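Local coordinates for protein glutaredoxin, CPYC type (Chlamydomonas reinhardtii, PDB 7NCV) that probably reduces disulfides and glutathionylated proteins at the expense of glutathione, as a glutaredoxin of the CPYC type with glutathione disulfide oxidoreductase activity, at residues N35-F40 against K99-A104; V31-A36 against P73-N78. All coordinates share one frame; numbering follows the deposited sequence. Where two conformers were deposited one is given.

Contact 1 of 2, residues N35-F40 against K99-A104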
# COMPACT_ATOMS: atom_id res chain seq x y z
N ASN A 35 -1.47 1.81 11.06
CA ASN A 35 -2.00 2.61 12.16
C ASN A 35 -2.37 4.00 11.66
O ASN A 35 -3.37 4.58 12.13
CB ASN A 35 -0.97 2.71 13.27
CG ASN A 35 -0.93 1.45 14.13
OD1 ASN A 35 -1.79 0.58 14.04
ND2 ASN A 35 0.13 1.38 14.99
N ALA A 36 -1.59 4.54 10.72
CA ALA A 36 -1.89 5.85 10.15
C ALA A 36 -3.23 5.84 9.41
O ALA A 36 -4.10 6.71 9.65
CB ALA A 36 -0.76 6.31 9.25
N LEU A 37 -3.41 4.87 8.53
CA LEU A 37 -4.68 4.72 7.83
C LEU A 37 -5.81 4.48 8.81
O LEU A 37 -6.94 4.97 8.59
CB LEU A 37 -4.52 3.56 6.85
CG LEU A 37 -3.67 3.95 5.64
CD1 LEU A 37 -3.24 2.66 4.92
CD2 LEU A 37 -4.32 4.96 4.65
N ASN A 38 -5.57 3.69 9.86
CA ASN A 38 -6.63 3.34 10.83
C ASN A 38 -7.12 4.56 11.61
O ASN A 38 -8.19 4.50 12.23
CB ASN A 38 -6.13 2.28 11.80
CG ASN A 38 -5.94 0.95 11.14
OD1 ASN A 38 -6.38 0.70 10.01
ND2 ASN A 38 -5.31 0.05 11.87
N GLN A 39 -6.36 5.68 11.60
CA GLN A 39 -6.89 6.90 12.20
C GLN A 39 -8.12 7.42 11.47
O GLN A 39 -8.92 8.17 12.07
CB GLN A 39 -5.83 8.01 12.21
CG GLN A 39 -4.56 7.64 12.95
CD GLN A 39 -3.54 8.80 12.91
OE1 GLN A 39 -2.33 8.60 12.99
NE2 GLN A 39 -4.05 10.02 12.78
N PHE A 40 -8.28 7.03 10.20
CA PHE A 40 -9.35 7.55 9.35
C PHE A 40 -10.29 6.50 8.82
O PHE A 40 -11.49 6.79 8.73
CB PHE A 40 -8.75 8.30 8.17
CG PHE A 40 -7.81 9.41 8.61
CD1 PHE A 40 -8.33 10.61 9.07
CD2 PHE A 40 -6.44 9.20 8.64
CE1 PHE A 40 -7.44 11.64 9.53
CE2 PHE A 40 -5.58 10.21 9.10
CZ PHE A 40 -6.10 11.40 9.54
N LYS A 99 -6.95 14.36 3.43
CA LYS A 99 -7.38 14.99 2.18
C LYS A 99 -7.29 13.99 1.02
O LYS A 99 -8.20 13.94 0.18
CB LYS A 99 -6.52 16.24 1.93
CG LYS A 99 -6.88 16.92 0.63
CD LYS A 99 -7.90 18.00 0.76
CE LYS A 99 -7.40 19.24 -0.02
NZ LYS A 99 -8.23 20.45 0.24
N LEU A 100 -6.22 13.20 0.95
CA LEU A 100 -6.09 12.24 -0.15
C LEU A 100 -7.19 11.19 -0.06
O LEU A 100 -7.73 10.72 -1.09
CB LEU A 100 -4.73 11.53 -0.08
CG LEU A 100 -3.54 12.44 -0.43
CD1 LEU A 100 -2.27 11.68 -0.15
CD2 LEU A 100 -3.60 12.88 -1.90
N LEU A 101 -7.54 10.78 1.17
CA LEU A 101 -8.61 9.78 1.34
C LEU A 101 -9.94 10.36 0.90
O LEU A 101 -10.77 9.64 0.29
CB LEU A 101 -8.68 9.30 2.80
CG LEU A 101 -7.47 8.44 3.21
CD1 LEU A 101 -7.55 8.16 4.71
CD2 LEU A 101 -7.33 7.10 2.42
N GLN A 102 -10.19 11.63 1.22
CA GLN A 102 -11.41 12.28 0.76
C GLN A 102 -11.48 12.33 -0.76
O GLN A 102 -12.52 11.99 -1.35
CB GLN A 102 -11.50 13.67 1.37
CG GLN A 102 -11.75 13.62 2.88
CD GLN A 102 -11.46 14.97 3.58
OE1 GLN A 102 -10.65 15.77 3.10
NE2 GLN A 102 -12.12 15.21 4.70
N GLU A 103 -10.37 12.73 -1.39
CA GLU A 103 -10.31 12.85 -2.84
C GLU A 103 -10.50 11.49 -3.51
O GLU A 103 -11.10 11.41 -4.60
CB GLU A 103 -8.99 13.49 -3.24
CG GLU A 103 -8.94 15.00 -2.78
CD GLU A 103 -7.61 15.65 -3.03
OE1 GLU A 103 -6.61 14.94 -3.27
OE2 GLU A 103 -7.61 16.89 -2.98
N ALA A 104 -10.07 10.42 -2.85
CA ALA A 104 -10.26 9.04 -3.35
C ALA A 104 -11.67 8.52 -3.16
O ALA A 104 -11.99 7.43 -3.68
CB ALA A 104 -9.31 8.09 -2.64
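Phe-40 and Leu-101 meet because each turns its CG away from its own carbonyl carbon and beside its backbone N, with chi1 of -56° in the phenylalanine and -70° in the leucine. These torsions, easily adopted on a helix, let the two side chains reach across the gap between helix 28-41 and helix 96-103 and cross there at about a right angle. Toward Phe-40 the touching is done by one methyl: CD1 of Leu-101 lies 3.7 Å from CB of Phe-40 and 4.1 Å from its CG, so it settles at the root of the aromatic side chain, oblique to the ring. The ring itself has CB of Gln-39 over one face, offset toward the rim; the Phe-40 side chain also packs on Leu-97 and Glu-98 of helix 96-103.

The other branch of Leu-101 is used too. Its CD2 looks toward Leu-37, one turn earlier on helix 28-41, and the two CD2 methyls stand 4.3 Å apart, a looser approach than that to Phe-40. A forked leucine suits this place, since one side chain can serve two neighbours on the facing helix. Around the pair, Val-19 of strand 19-23, an inner strand of the sheet, touches both Leu-37 and Leu-101, while Leu-107, the C-terminal residue, packs on Phe-40 and Leu-101.

The nearest CA atoms of the two segments, those of Phe-40 and Leu-101, are 8.3 Å apart, which leaves room for these side chains between the helices. Everything that meets here is hydrocarbon, which implies that the C-terminal helix is held against helix 28-41 at this point by dispersion and the burial of apolar surface.

Contact 2 of 2, residues V31-A36 against P73-N78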
# COMPACT_ATOMS: atom_id res chain seq x y z
N VAL A 31 3.14 -1.71 10.15
CA VAL A 31 2.25 -1.32 11.22
C VAL A 31 2.12 0.19 11.26
O VAL A 31 1.04 0.72 11.48
CB VAL A 31 2.72 -1.90 12.57
CG1 VAL A 31 1.80 -1.39 13.72
CG2 VAL A 31 2.73 -3.41 12.50
N LYS A 32 3.23 0.93 11.07
CA LYS A 32 3.14 2.38 11.08
C LYS A 32 2.18 2.86 10.01
O LYS A 32 1.35 3.74 10.27
CB LYS A 32 4.54 2.94 10.83
CG LYS A 32 4.67 4.44 11.00
CD LYS A 32 6.14 4.90 10.90
CE LYS A 32 7.01 4.38 11.98
NZ LYS A 32 8.28 5.20 11.97
N ALA A 33 2.23 2.25 8.82
CA ALA A 33 1.31 2.65 7.76
C ALA A 33 -0.12 2.28 8.09
O ALA A 33 -1.03 3.09 7.88
CB ALA A 33 1.72 1.97 6.47
N LYS A 34 -0.32 1.07 8.62
CA LYS A 34 -1.68 0.61 8.94
C LYS A 34 -2.27 1.49 10.02
O LYS A 34 -3.43 1.91 9.94
CB LYS A 34 -1.63 -0.83 9.39
CG LYS A 34 -1.35 -1.78 8.25
CD LYS A 34 -0.92 -3.13 8.93
CE LYS A 34 -0.76 -4.18 7.83
NZ LYS A 34 -0.37 -5.46 8.56
N ASN A 35 -1.47 1.81 11.06
CA ASN A 35 -2.00 2.61 12.16
C ASN A 35 -2.37 4.00 11.66
O ASN A 35 -3.37 4.58 12.13
CB ASN A 35 -0.97 2.71 13.27
CG ASN A 35 -0.93 1.45 14.13
OD1 ASN A 35 -1.79 0.58 14.04
ND2 ASN A 35 0.13 1.38 14.99
N ALA A 36 -1.59 4.54 10.72
CA ALA A 36 -1.89 5.85 10.15
C ALA A 36 -3.23 5.84 9.41
O ALA A 36 -4.10 6.71 9.65
CB ALA A 36 -0.76 6.31 9.25
N PRO A 73 6.18 -1.51 3.77
CA PRO A 73 4.92 -1.45 3.03
C PRO A 73 5.00 -0.59 1.79
O PRO A 73 5.88 0.29 1.65
CB PRO A 73 3.95 -0.76 4.02
CG PRO A 73 4.89 0.19 4.85
CD PRO A 73 6.21 -0.54 4.92
N ARG A 74 4.05 -0.81 0.89
CA ARG A 74 3.86 0.03 -0.31
C ARG A 74 2.39 0.43 -0.35
O ARG A 74 1.52 -0.43 -0.52
CB ARG A 74 4.28 -0.71 -1.59
CG ARG A 74 5.78 -1.11 -1.59
CD ARG A 74 6.68 0.09 -1.99
NE ARG A 74 8.00 0.11 -1.37
CZ ARG A 74 8.97 0.94 -1.75
NH1 ARG A 74 10.18 0.93 -1.17
NH2 ARG A 74 8.70 1.85 -2.65
N VAL A 75 2.12 1.70 -0.07
CA VAL A 75 0.76 2.21 0.11
C VAL A 75 0.32 2.94 -1.14
O VAL A 75 1.06 3.81 -1.66
CB VAL A 75 0.71 3.18 1.31
CG1 VAL A 75 -0.66 3.77 1.46
CG2 VAL A 75 1.14 2.46 2.60
N PHE A 76 -0.88 2.60 -1.63
CA PHE A 76 -1.47 3.28 -2.78
C PHE A 76 -2.83 3.84 -2.42
O PHE A 76 -3.61 3.19 -1.72
CB PHE A 76 -1.65 2.30 -3.96
CG PHE A 76 -0.36 1.66 -4.44
CD1 PHE A 76 0.19 0.55 -3.74
CD2 PHE A 76 0.21 2.08 -5.64
CE1 PHE A 76 1.35 -0.09 -4.24
CE2 PHE A 76 1.33 1.45 -6.14
CZ PHE A 76 1.91 0.38 -5.44
N ILE A 77 -3.14 5.05 -2.91
CA ILE A 77 -4.44 5.66 -2.72
C ILE A 77 -4.92 6.20 -4.06
O ILE A 77 -4.15 6.89 -4.74
CB ILE A 77 -4.38 6.80 -1.68
CG1 ILE A 77 -3.91 6.21 -0.31
CG2 ILE A 77 -5.73 7.49 -1.58
CD1 ILE A 77 -3.70 7.34 0.72
N ASN A 78 -6.16 5.86 -4.44
CA ASN A 78 -6.75 6.42 -5.69
C ASN A 78 -5.89 6.06 -6.91
O ASN A 78 -5.80 6.85 -7.87
CB ASN A 78 -6.92 7.95 -5.58
CG ASN A 78 -7.89 8.50 -6.60
OD1 ASN A 78 -8.90 7.88 -6.88
ND2 ASN A 78 -7.57 9.65 -7.18
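Ala-33 of helix 28-41 sets its single methyl against two residues of the 73-78 segment, Pro-73 and Val-75. The CB of Ala-33 is 3.9 Å from CG2 of Val-75 and 4.0 Å from CG of Pro-73, so one small group is shared between a prolyl ring and a valine branch. Alanine fits because a short side chain lets the helix come near: CA of Ala-33 lies 7.2 Å from CA of Pro-73. In Val-75 the contacting methyl CG2 is anti to the carbonyl carbon, while CG1 takes the place anti to the backbone N (chi1 177°). Alternation along the strand turns Val-75 toward the helix and Arg-74 away from it. Val-21 of strand 19-23 touches both Pro-73 and Val-75, and Thr-88 of helix 85-94 also touches Val-75.

The margin of the helix is quite different. Val-31 points away from the strand and is exposed. Neither Lys-32 nor Lys-34 touches the strand segment, and their amino groups are in salt bridges with Asp-86 and Glu-49 respectively. Lysine suits these flanks because its long aliphatic arm lets the ammonium group reach a carboxylate beyond the apolar patch.

Pro-73 follows a cis peptide bond and precedes strand 74-77, and it touches the Cys-27/Cys-30 pair at the start of helix 28-41; those cysteines form a disulfide in another structure of this protein but not in this reduced one. A cis-proline facing a CxxC motif at a helix N-terminus is the hallmark of the active site in the thioredoxin fold, to which glutaredoxins belong.

Overall arrangement
Contacts 1 and 2 share Asn-35 and Ala-36 and follow helix 28-41 from near its redox-active start toward its far end, their centres 9 Å apart. Contact 2 seats the helix on the central sheet beside the Cys-27/Cys-30 site, where an acetate, probably from the crystallisation liquor, lies about 3 Å from the side chain of Pro-73. Contact 1 joins the later part of the helix to helix 96-103. The second segments also meet directly: CB of Ala-104 is 3.8 Å from CG2 of Ile-77, and CD2 of Leu-101 is 4.0 Å from CD1 of Ile-77. Strand 74-77 thus reaches both, through Val-75 in contact 2 and Ile-77 against Leu-101 and Ala-104.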